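Local coordinates for PLP-Dependent L-Arginine Hydroxylase MppP (Streptomyces wadayamensis, PDB 6C9B), which catalyses the pyridoxal phosphate-dependent oxidation of L-arginine, acting as an oxidase rather than an oxygenase, with 4-hydroxy-2-ketoarginine and 2-ketoarginine as products, at residues 164-167 / 168-172; 204-208 / 209-213; 252-256 / 257-261; 275-278 / 279-283; 286-289 / 290-294. All coordinates share one frame; numbering follows the deposited sequence.

Contact 1: 164-167 / 168-172; sequences RVLA and EERLR
L166 reaches past the N-cap residue A167 and lays its two methyls on R170 and L171, in the first turn of helix 168-181. Its CG stands anti to the backbone N (chi1 -169°), which carries the isobutyl end forward onto the helix and lets the branches part company. L166 CD1 rests on the aliphatic root of R170, 3.5 Å from R170 CG, while L166 CD2 meets L171 CD1 at 3.8 Å, the two leucines crossing at about a right angle. Beyond CG the R170 chain bends twice and leaves the contact, so the polar end is held elsewhere: NH1 pairs with D141 and NE donates to H138 O. The backbone enters the helix with A167 O as acceptor. L171 N donates to A167 O at 2.8 Å in an almost straight bond (N-H...O 173°), and R170 N adds a weak one to the same A167 O at 3.0 Å. Over the methyl of A167 hangs the carboxylate of E169, with E169 OE2 3.6 Å from A167 CB; this folded pose follows from a CG set between the backbone N and carbonyl carbon (chi1 59°) and a second bend at chi2. E168 instead runs extended, and its OE1 forms a salt bridge one turn on with R172 NH1, 2.9 Å away, although the hydrogen bond within it is weak. In the fold, L166 backs onto H138 of helix 134-139, whereas L171 fills the layer between helix 168-181, V205 of helix 202-209, and L185 and L187 of strand 184-188.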
loop_
_atom_site.group_PDB
_atom_site.type_symbol
_atom_site.label_atom_id
_atom_site.label_comp_id
_atom_site.label_asym_id
_atom_site.label_seq_id
_atom_site.Cartn_x
_atom_site.Cartn_y
_atom_site.Cartn_z
ATOM N N ARG B 164 15.046 -6.928 20.782
ATOM C CA ARG B 164 14.700 -7.847 21.849
ATOM C C ARG B 164 13.664 -8.836 21.351
ATOM O O ARG B 164 12.671 -8.446 20.735
ATOM C CB ARG B 164 14.167 -7.062 23.046
ATOM C CG ARG B 164 14.249 -7.788 24.372
ATOM C CD ARG B 164 14.829 -6.865 25.450
ATOM N NE ARG B 164 14.518 -7.357 26.794
ATOM C CZ ARG B 164 14.376 -6.591 27.872
ATOM N NH1 ARG B 164 14.520 -5.270 27.805
ATOM N NH2 ARG B 164 14.072 -7.160 29.031
ATOM N N VAL B 165 13.865 -10.111 21.660
ATOM C CA VAL B 165 13.019 -11.184 21.149
ATOM C C VAL B 165 12.140 -11.698 22.278
ATOM O O VAL B 165 12.642 -12.082 23.340
ATOM C CB VAL B 165 13.864 -12.333 20.582
ATOM C CG1 VAL B 165 12.997 -13.504 20.174
ATOM C CG2 VAL B 165 14.681 -11.857 19.401
ATOM N N LEU B 166 10.843 -11.800 22.011
ATOM C CA LEU B 166 9.928 -12.398 22.972
ATOM C C LEU B 166 10.143 -13.904 22.956
ATOM O O LEU B 166 9.875 -14.566 21.949
ATOM C CB LEU B 166 8.494 -12.029 22.611
ATOM C CG LEU B 166 7.420 -12.343 23.633
ATOM C CD1 LEU B 166 7.543 -11.406 24.823
ATOM C CD2 LEU B 166 6.057 -12.215 22.963
ATOM N N ALA B 167 10.668 -14.435 24.055
ATOM C CA ALA B 167 10.986 -15.853 24.156
ATOM C C ALA B 167 9.705 -16.691 24.212
ATOM O O ALA B 167 8.629 -16.215 24.594
ATOM C CB ALA B 167 11.827 -16.111 25.393
ATOM N N GLU B 168 9.847 -17.958 23.819
ATOM C CA GLU B 168 8.697 -18.840 23.654
ATOM C C GLU B 168 7.914 -18.954 24.945
ATOM O O GLU B 168 6.682 -18.953 24.932
ATOM C CB GLU B 168 9.159 -20.222 23.176
ATOM C CG GLU B 168 8.008 -21.214 22.955
ATOM C CD GLU B 168 8.404 -22.496 22.260
ATOM O OE1 GLU B 168 7.505 -23.361 22.124
ATOM O OE2 GLU B 168 9.585 -22.653 21.861
ATOM N N GLU B 169 8.612 -19.058 26.072
ATOM C CA GLU B 169 7.902 -19.244 27.329
ATOM C C GLU B 169 7.093 -18.003 27.689
ATOM O O GLU B 169 6.010 -18.116 28.270
ATOM C CB GLU B 169 8.897 -19.615 28.437
ATOM C CG GLU B 169 10.016 -18.581 28.682
ATOM C CD GLU B 169 11.315 -18.767 27.850
ATOM O OE1 GLU B 169 11.327 -19.461 26.793
ATOM O OE2 GLU B 169 12.343 -18.178 28.272
ATOM N N ARG B 170 7.579 -16.821 27.324
ATOM C CA ARG B 170 6.805 -15.611 27.601
ATOM C C ARG B 170 5.689 -15.419 26.587
ATOM O O ARG B 170 4.582 -15.014 26.959
ATOM C CB ARG B 170 7.724 -14.392 27.628
ATOM C CG ARG B 170 7.015 -13.048 27.847
ATOM C CD ARG B 170 6.159 -12.990 29.108
ATOM N NE ARG B 170 6.935 -13.175 30.337
ATOM C CZ ARG B 170 6.400 -13.455 31.528
ATOM N NH1 ARG B 170 5.088 -13.578 31.669
ATOM N NH2 ARG B 170 7.178 -13.606 32.581
ATOM N N LEU B 171 5.936 -15.723 25.304
ATOM C CA LEU B 171 4.824 -15.709 24.352
ATOM C C LEU B 171 3.721 -16.628 24.830
ATOM O O LEU B 171 2.536 -16.264 24.794
ATOM C CB LEU B 171 5.281 -16.129 22.956
ATOM C CG LEU B 171 4.158 -16.136 21.899
ATOM C CD1 LEU B 171 3.571 -14.747 21.661
ATOM C CD2 LEU B 171 4.625 -16.707 20.545
ATOM N N ARG B 172 4.092 -17.812 25.306
ATOM C CA ARG B 172 3.087 -18.767 25.768
ATOM C C ARG B 172 2.286 -18.184 26.916
ATOM O O ARG B 172 1.049 -18.229 26.916
ATOM C CB ARG B 172 3.760 -20.086 26.186
ATOM C CG ARG B 172 2.784 -21.098 26.785
ATOM C CD ARG B 172 3.486 -22.429 27.086
ATOM N NE ARG B 172 4.042 -22.989 25.855
ATOM C CZ ARG B 172 5.340 -23.078 25.556
ATOM N NH1 ARG B 172 5.694 -23.588 24.382
ATOM N NH2 ARG B 172 6.282 -22.687 26.413
#

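Contact 2: 204-208 / 209-213; sequences AVLQE and AGCRW
L206 and W213 pack together where helix 202-209 ends and the chain turns back into strand 212-218, the second half of the beta-alpha-beta unit that starts with strand 184-188. The tight part is a CH-pi contact: L206 CB sits 3.8 Å from the centroid of the five-membered ring of W213, only 14° off the ring normal and therefore over the face. L206 CD1 extends the coverage to the ring junction, 3.9 Å from W213 CD2. The indole can present that face because its CG occupies the slot between backbone N and carbonyl carbon (chi1 55°). L206 CD2 lies against both W213 CB (4.1 Å) and C211 SG (4.2 Å), and L185 of strand 184-188 adds to the buried side. Backbone bonds close the last turn, A209 N donating to V205 O and G210 N to L206 O, each at a donor-acceptor distance of 3.0 Å. G210 then leaves helical geometry with a positive phi, and the chain reverses towards the strand. The solvent side is looser. G210, E208 and Q207 are all exposed, and E208 sends an extended chain away from the turn. Q207 gains a weak hydrogen bond from NE2 to G76 O. That same Q207 NE2 lies 4.1 Å from W213 CZ2, the amide plane turned 65° from the indole.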
loop_
_atom_site.group_PDB
_atom_site.type_symbol
_atom_site.label_atom_id
_atom_site.label_comp_id
_atom_site.label_asym_id
_atom_site.label_seq_id
_atom_site.Cartn_x
_atom_site.Cartn_y
_atom_site.Cartn_z
ATOM N N ALA B 204 2.165 -22.343 16.569
ATOM C CA ALA B 204 1.887 -23.458 17.462
ATOM C C ALA B 204 1.579 -22.962 18.863
ATOM O O ALA B 204 0.625 -23.421 19.498
ATOM C CB ALA B 204 3.078 -24.415 17.463
ATOM N N VAL B 205 2.366 -21.999 19.347
ATOM C CA VAL B 205 2.123 -21.415 20.666
ATOM C C VAL B 205 0.757 -20.746 20.700
ATOM O O VAL B 205 -0.049 -20.974 21.610
ATOM C CB VAL B 205 3.242 -20.423 21.033
ATOM C CG1 VAL B 205 2.941 -19.759 22.376
ATOM C CG2 VAL B 205 4.600 -21.141 21.081
ATOM N N LEU B 206 0.475 -19.906 19.710
ATOM C CA LEU B 206 -0.782 -19.158 19.716
ATOM C C LEU B 206 -1.987 -20.081 19.637
ATOM O O LEU B 206 -2.984 -19.881 20.347
ATOM C CB LEU B 206 -0.803 -18.175 18.546
ATOM C CG LEU B 206 0.210 -17.052 18.670
ATOM C CD1 LEU B 206 0.327 -16.331 17.349
ATOM C CD2 LEU B 206 -0.126 -16.083 19.805
ATOM N N GLN B 207 -1.924 -21.087 18.769
ATOM C CA GLN B 207 -3.049 -22.002 18.628
ATOM C C GLN B 207 -3.220 -22.864 19.873
ATOM O O GLN B 207 -4.352 -23.159 20.271
ATOM C CB GLN B 207 -2.857 -22.845 17.362
ATOM C CG GLN B 207 -2.971 -21.979 16.103
ATOM C CD GLN B 207 -2.297 -22.554 14.863
ATOM O OE1 GLN B 207 -1.395 -23.393 14.947
ATOM N NE2 GLN B 207 -2.733 -22.085 13.697
ATOM N N GLU B 208 -2.123 -23.305 20.486
ATOM C CA GLU B 208 -2.244 -24.114 21.698
ATOM C C GLU B 208 -2.887 -23.317 22.830
ATOM O O GLU B 208 -3.638 -23.872 23.650
ATOM C CB GLU B 208 -0.871 -24.634 22.131
ATOM C CG GLU B 208 -0.848 -25.327 23.516
ATOM C CD GLU B 208 0.563 -25.651 24.012
ATOM O OE1 GLU B 208 0.888 -26.850 24.166
ATOM O OE2 GLU B 208 1.344 -24.707 24.259
ATOM N N ALA B 209 -2.578 -22.020 22.912
ATOM C CA ALA B 209 -3.125 -21.190 23.987
ATOM C C ALA B 209 -4.578 -20.844 23.721
ATOM O O ALA B 209 -5.353 -20.656 24.666
ATOM C CB ALA B 209 -2.295 -19.904 24.142
ATOM N N GLY B 210 -4.966 -20.752 22.450
ATOM C CA GLY B 210 -6.362 -20.528 22.128
ATOM C C GLY B 210 -6.856 -19.125 22.353
ATOM O O GLY B 210 -8.056 -18.925 22.559
ATOM N N CYS B 211 -5.967 -18.146 22.358
ATOM C CA CYS B 211 -6.390 -16.758 22.379
ATOM C C CYS B 211 -6.762 -16.286 20.971
ATOM O O CYS B 211 -6.492 -16.948 19.962
ATOM C CB CYS B 211 -5.280 -15.887 22.951
ATOM S SG CYS B 211 -3.749 -15.884 21.932
ATOM N N ARG B 212 -7.457 -15.159 20.926
ATOM C CA ARG B 212 -7.631 -14.438 19.673
ATOM C C ARG B 212 -6.301 -13.816 19.326
ATOM O O ARG B 212 -5.659 -13.226 20.197
ATOM C CB ARG B 212 -8.680 -13.344 19.815
ATOM C CG ARG B 212 -10.045 -13.852 20.258
ATOM C CD ARG B 212 -10.851 -12.706 20.875
ATOM N NE ARG B 212 -11.206 -11.690 19.883
ATOM C CZ ARG B 212 -11.491 -10.427 20.184
ATOM N NH1 ARG B 212 -11.463 -10.008 21.442
ATOM N NH2 ARG B 212 -11.792 -9.567 19.234
ATOM N N TRP B 213 -5.874 -13.948 18.067
ATOM C CA TRP B 213 -4.554 -13.455 17.718
ATOM C C TRP B 213 -4.480 -12.979 16.276
ATOM O O TRP B 213 -5.241 -13.390 15.399
ATOM C CB TRP B 213 -3.449 -14.516 17.953
ATOM C CG TRP B 213 -3.652 -15.834 17.255
ATOM C CD1 TRP B 213 -4.185 -16.981 17.807
ATOM C CD2 TRP B 213 -3.329 -16.174 15.886
ATOM N NE1 TRP B 213 -4.227 -17.983 16.880
ATOM C CE2 TRP B 213 -3.716 -17.523 15.694
ATOM C CE3 TRP B 213 -2.781 -15.468 14.807
ATOM C CZ2 TRP B 213 -3.555 -18.190 14.473
ATOM C CZ3 TRP B 213 -2.633 -16.131 13.584
ATOM C CH2 TRP B 213 -3.015 -17.479 13.433
#

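Contact 3: 252-256 / 257-261; sequences LGVSP and LILAL
S255 caps the N-terminus of helix 256-291, a long helix of the PLP-dependent aminotransferase fold, by accepting a bond from L257 N. The capping atom is S255 OG, 3.1 Å from L257 N with a bent N-H...O angle of 135°. An OG anti to the backbone N (chi1 167°) is what brings the hydroxyl round to the first turn. The same hydroxyl is bound to L226 O of the second subunit; two such partners would restrict its rotation, and the cap belongs to the dimer interface. L228 of that subunit also packs on S255, L257 and I258. Behind the cap, S255 O receives L259 N at 3.2 Å, in the carbonyl plane, and P256 O receives A260 N at 2.8 Å. P256, in the first turn, has no N-H to offer, which costs nothing at a position where helix N-H groups lack an acceptor within the helix. Its ring faces S52 and V57, while L259 is also covered by I60 of helix 57-71. The apolar end of the contact is V254 against L259, crossing at about a right angle. There V254 CG2 sits in the fork of the leucine, 3.6 Å from L259 CG and 3.7 Å from both CD1 and CD2.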
loop_
_atom_site.group_PDB
_atom_site.type_symbol
_atom_site.label_atom_id
_atom_site.label_comp_id
_atom_site.label_asym_id
_atom_site.label_seq_id
_atom_site.Cartn_x
_atom_site.Cartn_y
_atom_site.Cartn_z
ATOM N N LEU B 252 -7.461 -5.978 -3.710
ATOM C CA LEU B 252 -7.811 -7.304 -4.225
ATOM C C LEU B 252 -6.731 -8.345 -3.907
ATOM O O LEU B 252 -7.030 -9.535 -3.777
ATOM C CB LEU B 252 -8.042 -7.167 -5.730
ATOM C CG LEU B 252 -8.714 -8.274 -6.535
ATOM C CD1 LEU B 252 -10.195 -8.339 -6.189
ATOM C CD2 LEU B 252 -8.491 -8.024 -8.039
ATOM N N GLY B 253 -5.487 -7.919 -3.761
ATOM C CA GLY B 253 -4.373 -8.821 -3.555
ATOM C C GLY B 253 -3.121 -8.119 -4.041
ATOM O O GLY B 253 -3.170 -6.976 -4.480
ATOM N N VAL B 254 -1.993 -8.805 -3.927
ATOM C CA VAL B 254 -0.727 -8.225 -4.345
ATOM C C VAL B 254 -0.326 -8.817 -5.688
ATOM O O VAL B 254 -0.904 -9.792 -6.163
ATOM C CB VAL B 254 0.378 -8.411 -3.302
ATOM C CG1 VAL B 254 -0.027 -7.738 -1.975
ATOM C CG2 VAL B 254 0.670 -9.869 -3.091
ATOM N N SER B 255 0.688 -8.223 -6.296
ATOM C CA SER B 255 1.115 -8.650 -7.617
ATOM C C SER B 255 1.623 -10.085 -7.572
ATOM O O SER B 255 2.440 -10.425 -6.700
ATOM C CB SER B 255 2.225 -7.740 -8.127
ATOM O OG SER B 255 2.851 -8.305 -9.276
ATOM N N PRO B 256 1.233 -10.940 -8.531
ATOM C CA PRO B 256 1.841 -12.273 -8.595
ATOM C C PRO B 256 3.345 -12.228 -8.774
ATOM O O PRO B 256 4.039 -13.148 -8.319
ATOM C CB PRO B 256 1.147 -12.924 -9.803
ATOM C CG PRO B 256 0.631 -11.817 -10.610
ATOM C CD PRO B 256 0.261 -10.734 -9.611
ATOM N N LEU B 257 3.876 -11.194 -9.436
ATOM C CA LEU B 257 5.323 -11.123 -9.619
ATOM C C LEU B 257 6.033 -10.931 -8.287
ATOM O O LEU B 257 7.108 -11.500 -8.063
ATOM C CB LEU B 257 5.690 -9.987 -10.574
ATOM C CG LEU B 257 7.185 -9.955 -10.934
ATOM C CD1 LEU B 257 7.524 -11.092 -11.865
ATOM C CD2 LEU B 257 7.581 -8.642 -11.588
ATOM N N ILE B 258 5.458 -10.119 -7.394
ATOM C CA ILE B 258 6.061 -9.933 -6.081
ATOM C C ILE B 258 5.988 -11.218 -5.274
ATOM O O ILE B 258 6.951 -11.595 -4.599
ATOM C CB ILE B 258 5.390 -8.749 -5.361
ATOM C CG1 ILE B 258 5.737 -7.464 -6.076
ATOM C CG2 ILE B 258 5.787 -8.697 -3.880
ATOM C CD1 ILE B 258 5.011 -6.248 -5.541
ATOM N N LEU B 259 4.871 -11.940 -5.364
ATOM C CA LEU B 259 4.769 -13.209 -4.656
ATOM C C LEU B 259 5.765 -14.220 -5.208
ATOM O O LEU B 259 6.398 -14.972 -4.454
ATOM C CB LEU B 259 3.342 -13.733 -4.771
ATOM C CG LEU B 259 2.284 -12.900 -4.051
ATOM C CD1 LEU B 259 0.907 -13.277 -4.520
ATOM C CD2 LEU B 259 2.437 -13.064 -2.551
ATOM N N ALA B 260 5.930 -14.235 -6.530
ATOM C CA ALA B 260 6.950 -15.097 -7.127
ATOM C C ALA B 260 8.337 -14.711 -6.630
ATOM O O ALA B 260 9.158 -15.577 -6.310
ATOM C CB ALA B 260 6.883 -15.016 -8.650
ATOM N N LEU B 261 8.617 -13.411 -6.543
ATOM C CA LEU B 261 9.911 -12.983 -6.026
ATOM C C LEU B 261 10.109 -13.432 -4.585
ATOM O O LEU B 261 11.201 -13.882 -4.218
ATOM C CB LEU B 261 10.052 -11.461 -6.146
ATOM C CG LEU B 261 10.422 -10.913 -7.512
ATOM C CD1 LEU B 261 10.299 -9.404 -7.514
ATOM C CD2 LEU B 261 11.862 -11.316 -7.836
#

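Contact 4: 275-278 / 279-283; sequences ADLH and AFILH
L277 and I281, one turn apart on helix 256-291, lie side by side and point the same way, touching through L277 CD1 and I281 CG1 at 4.0 Å. The leucine has its CG anti to the backbone N (chi1 177°), which swings the methyl end along the helix towards the isoleucine. In return I281 CG1 leans over the backbone, 3.4 Å from L277 O. L277 O is also the acceptor for I281 N, at 2.9 Å and with an N-H...O angle of 174°, so the backbone hydrogen bond and the side-chain contact join the same two residues. Three more bonds of the same i to i+4 spacing surround it: A279 N to A275 O, F280 N to D276 O, and L282 N to H278 O. CB atoms fit close to these acceptors, F280 CB being 3.4 Å from D276 O and L282 CB equally far from H278 O. Further out, different residues look to different neighbours. L277 packs on Q32 and on L222, next to the cofactor-bearing K221, and I281 touches S356, its side chain about 12 Å from the bound product. F280 packs on Q32 and on T359 of helix 359-372, while H278 has its ring held by a bond from NE2 to G193 O. D276 and A279 are exposed. Regular i to i+4 bonding, with L277 and I281 on one flank, is characteristic of an alpha-helix with one flank buried against the protein and another exposed.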
loop_
_atom_site.group_PDB
_atom_site.type_symbol
_atom_site.label_atom_id
_atom_site.label_comp_id
_atom_site.label_asym_id
_atom_site.label_seq_id
_atom_site.Cartn_x
_atom_site.Cartn_y
_atom_site.Cartn_z
ATOM N N ALA B 275 21.801 -17.978 6.339
ATOM C CA ALA B 275 23.025 -18.020 7.127
ATOM C C ALA B 275 23.997 -16.939 6.672
ATOM O O ALA B 275 24.629 -16.269 7.500
ATOM C CB ALA B 275 23.663 -19.405 7.029
ATOM N N ASP B 276 24.109 -16.734 5.357
ATOM C CA ASP B 276 24.975 -15.678 4.835
ATOM C C ASP B 276 24.494 -14.305 5.285
ATOM O O ASP B 276 25.304 -13.416 5.578
ATOM C CB ASP B 276 25.017 -15.738 3.310
ATOM C CG ASP B 276 25.757 -16.974 2.778
ATOM O OD1 ASP B 276 26.390 -17.703 3.568
ATOM O OD2 ASP B 276 25.694 -17.214 1.558
ATOM N N LEU B 277 23.175 -14.111 5.329
ATOM C CA LEU B 277 22.637 -12.833 5.777
ATOM C C LEU B 277 22.985 -12.602 7.237
ATOM O O LEU B 277 23.427 -11.515 7.613
ATOM C CB LEU B 277 21.124 -12.801 5.580
ATOM C CG LEU B 277 20.417 -11.544 6.074
ATOM C CD1 LEU B 277 20.979 -10.282 5.396
ATOM C CD2 LEU B 277 18.933 -11.691 5.826
ATOM N N HIS B 278 22.819 -13.629 8.075
ATOM C CA HIS B 278 23.165 -13.470 9.487
ATOM C C HIS B 278 24.634 -13.117 9.656
ATOM O O HIS B 278 24.981 -12.246 10.463
ATOM C CB HIS B 278 22.835 -14.745 10.256
ATOM C CG HIS B 278 21.374 -15.037 10.335
ATOM N ND1 HIS B 278 20.892 -16.263 10.741
ATOM C CD2 HIS B 278 20.288 -14.264 10.098
ATOM C CE1 HIS B 278 19.570 -16.240 10.730
ATOM N NE2 HIS B 278 19.179 -15.036 10.355
ATOM N N ALA B 279 25.514 -13.761 8.885
ATOM C CA ALA B 279 26.941 -13.447 8.995
ATOM C C ALA B 279 27.227 -12.027 8.519
ATOM O O ALA B 279 28.089 -11.335 9.083
ATOM C CB ALA B 279 27.766 -14.469 8.209
ATOM N N PHE B 280 26.496 -11.571 7.496
ATOM C CA PHE B 280 26.687 -10.226 6.965
ATOM C C PHE B 280 26.268 -9.171 7.980
ATOM O O PHE B 280 26.984 -8.194 8.205
ATOM C CB PHE B 280 25.894 -10.071 5.673
ATOM C CG PHE B 280 26.004 -8.709 5.052
ATOM C CD1 PHE B 280 27.152 -8.329 4.379
ATOM C CD2 PHE B 280 24.955 -7.823 5.119
ATOM C CE1 PHE B 280 27.252 -7.067 3.802
ATOM C CE2 PHE B 280 25.065 -6.567 4.546
ATOM C CZ PHE B 280 26.206 -6.199 3.891
ATOM N N ILE B 281 25.080 -9.329 8.571
ATOM C CA ILE B 281 24.629 -8.403 9.605
ATOM C C ILE B 281 25.576 -8.418 10.808
ATOM O O ILE B 281 25.907 -7.361 11.361
ATOM C CB ILE B 281 23.184 -8.746 10.009
ATOM C CG1 ILE B 281 22.240 -8.548 8.795
ATOM C CG2 ILE B 281 22.736 -7.902 11.219
ATOM C CD1 ILE B 281 22.132 -7.114 8.254
ATOM N N LEU B 282 26.016 -9.609 11.246
ATOM C CA LEU B 282 26.981 -9.687 12.347
ATOM C C LEU B 282 28.267 -8.937 12.012
ATOM O O LEU B 282 28.816 -8.208 12.851
ATOM C CB LEU B 282 27.282 -11.144 12.675
ATOM C CG LEU B 282 28.289 -11.417 13.806
ATOM C CD1 LEU B 282 27.918 -10.668 15.099
ATOM C CD2 LEU B 282 28.361 -12.908 14.055
ATOM N N HIS B 283 28.729 -9.065 10.775
ATOM C CA HIS B 283 29.929 -8.355 10.356
ATOM C C HIS B 283 29.734 -6.850 10.445
ATOM O O HIS B 283 30.603 -6.120 10.939
ATOM C CB HIS B 283 30.290 -8.733 8.928
ATOM C CG HIS B 283 31.492 -8.009 8.432
ATOM N ND1 HIS B 283 32.771 -8.423 8.723
ATOM C CD2 HIS B 283 31.619 -6.877 7.700
ATOM C CE1 HIS B 283 33.638 -7.592 8.175
ATOM N NE2 HIS B 283 32.968 -6.646 7.548
#

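Contact 5: 286-289 / 290-294; sequences SVVR and RALAG
V288 and L292 make the apolar part of this contact, lying side by side across the last turn of helix 256-291 with V288 CG1 4.1 Å from L292 CD1. L292 also rests on the backbone, its CG 3.5 Å from V288 O, because CG stands anti to the carbonyl carbon (chi1 -53°). F300 covers both side chains, and L369 of helix 359-372 adds to the packing on L292. The backbone bonds come next. R290 N donates to S286 O at 2.9 Å, A291 N to V287 O at 3.0 Å, and L292 N to V288 O at 3.2 Å; A291 N has a further weak bond to V288 O. The last of these turns comes just where L292 departs from helical geometry, with a psi of 46°. Among the charged side chains, R290 folds back along its own helix through a bend at chi3. This lays one face of the R290 guanidinium over S286 O, which is 3.6 Å from its plane, with no hydrogen bond involved. R290 NH2 lies 3.7 Å from S286 CB. A positive group this close to carbonyl oxygens near a helix C-terminus is probably well placed electrostatically. R289 goes the other way, extended from CG to NE, to a salt bridge with E310 and bonds to D302 O and P303 O. S286 OG is tied to L282 O one turn back. Together these mark the C-terminal end of helix 256-291, where L292 leaves helical geometry and packs against F300 and helix 359-372.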
loop_
_atom_site.group_PDB
_atom_site.type_symbol
_atom_site.label_atom_id
_atom_site.label_comp_id
_atom_site.label_asym_id
_atom_site.label_seq_id
_atom_site.Cartn_x
_atom_site.Cartn_y
_atom_site.Cartn_z
ATOM N N SER B 286 29.635 -5.550 13.895
ATOM C CA SER B 286 30.991 -5.522 14.430
ATOM C C SER B 286 31.764 -4.310 13.936
ATOM O O SER B 286 32.557 -3.739 14.692
ATOM C CB SER B 286 31.737 -6.800 14.054
ATOM O OG SER B 286 30.984 -7.937 14.433
ATOM N N VAL B 287 31.597 -3.913 12.668
ATOM C CA VAL B 287 32.379 -2.757 12.227
ATOM C C VAL B 287 31.882 -1.508 12.931
ATOM O O VAL B 287 32.682 -0.641 13.297
ATOM C CB VAL B 287 32.417 -2.566 10.687
ATOM C CG1 VAL B 287 31.945 -3.770 9.910
ATOM C CG2 VAL B 287 31.719 -1.298 10.237
ATOM N N VAL B 288 30.563 -1.414 13.177
ATOM C CA VAL B 288 30.033 -0.251 13.889
ATOM C C VAL B 288 30.596 -0.190 15.301
ATOM O O VAL B 288 31.025 0.870 15.763
ATOM C CB VAL B 288 28.494 -0.265 13.910
ATOM C CG1 VAL B 288 27.973 0.862 14.783
ATOM C CG2 VAL B 288 27.953 -0.152 12.506
ATOM N N ARG B 289 30.575 -1.319 16.020
ATOM C CA ARG B 289 30.998 -1.303 17.416
ATOM C C ARG B 289 32.502 -1.099 17.530
ATOM O O ARG B 289 32.964 -0.363 18.406
ATOM C CB ARG B 289 30.541 -2.587 18.113
ATOM C CG ARG B 289 29.020 -2.662 18.211
ATOM C CD ARG B 289 28.507 -3.814 19.010
ATOM N NE ARG B 289 27.051 -3.746 19.102
ATOM C CZ ARG B 289 26.298 -4.652 19.711
ATOM N NH1 ARG B 289 26.852 -5.714 20.288
ATOM N NH2 ARG B 289 24.997 -4.490 19.747
ATOM N N ARG B 290 33.268 -1.670 16.597
ATOM C CA ARG B 290 34.713 -1.446 16.566
ATOM C C ARG B 290 35.048 0.018 16.281
ATOM O O ARG B 290 36.026 0.552 16.817
ATOM C CB ARG B 290 35.338 -2.366 15.507
ATOM C CG ARG B 290 36.854 -2.298 15.363
ATOM C CD ARG B 290 37.350 -3.341 14.354
ATOM N NE ARG B 290 36.752 -4.655 14.600
ATOM C CZ ARG B 290 35.883 -5.278 13.803
ATOM N NH1 ARG B 290 35.495 -4.744 12.649
ATOM N NH2 ARG B 290 35.411 -6.464 14.159
ATOM N N ALA B 291 34.274 0.678 15.415
ATOM C CA ALA B 291 34.587 2.058 15.050
ATOM C C ALA B 291 34.314 3.019 16.200
ATOM O O ALA B 291 35.017 4.023 16.362
ATOM C CB ALA B 291 33.788 2.468 13.817
ATOM N N LEU B 292 33.281 2.745 16.988
ATOM C CA LEU B 292 32.852 3.601 18.091
ATOM C C LEU B 292 33.305 3.021 19.415
ATOM O O LEU B 292 32.574 2.953 20.408
ATOM C CB LEU B 292 31.342 3.773 18.041
ATOM C CG LEU B 292 30.904 4.260 16.663
ATOM C CD1 LEU B 292 29.391 4.261 16.604
ATOM C CD2 LEU B 292 31.448 5.653 16.392
ATOM N N ALA B 293 34.567 2.614 19.409
ATOM C CA ALA B 293 35.113 1.720 20.423
ATOM C C ALA B 293 35.399 2.442 21.732
ATOM O O ALA B 293 34.689 2.277 22.729
ATOM C CB ALA B 293 36.396 1.103 19.875
ATOM N N GLY B 294 36.469 3.219 21.743
ATOM C CA GLY B 294 36.872 3.941 22.922
ATOM C C GLY B 294 36.468 5.385 22.788
ATOM O O GLY B 294 37.113 6.274 23.354
#

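Overall arrangement
Contacts 3, 4 and 5 sample helix 256-291 at its start, middle and end, and contacts 3 and 5 lie on opposite sides of the chain's centre, about 40 Å apart between centres. Contact 3 is the buried one and the only one reaching the second subunit; the rest are partly buried. Contacts 1 and 2 belong to neighbouring helices and touch through V205, packed on L171 and R172, and through a long, weak R172 to E208 ion pair. Chemistry follows position: contact 3 opens its helix with a serine side-chain cap, contact 1 with backbone bonds to A167 O alone; contact 4 has regular helical bonds; contacts 2 and 5 close helix ends, by a positive-phi glycine and a departing leucine.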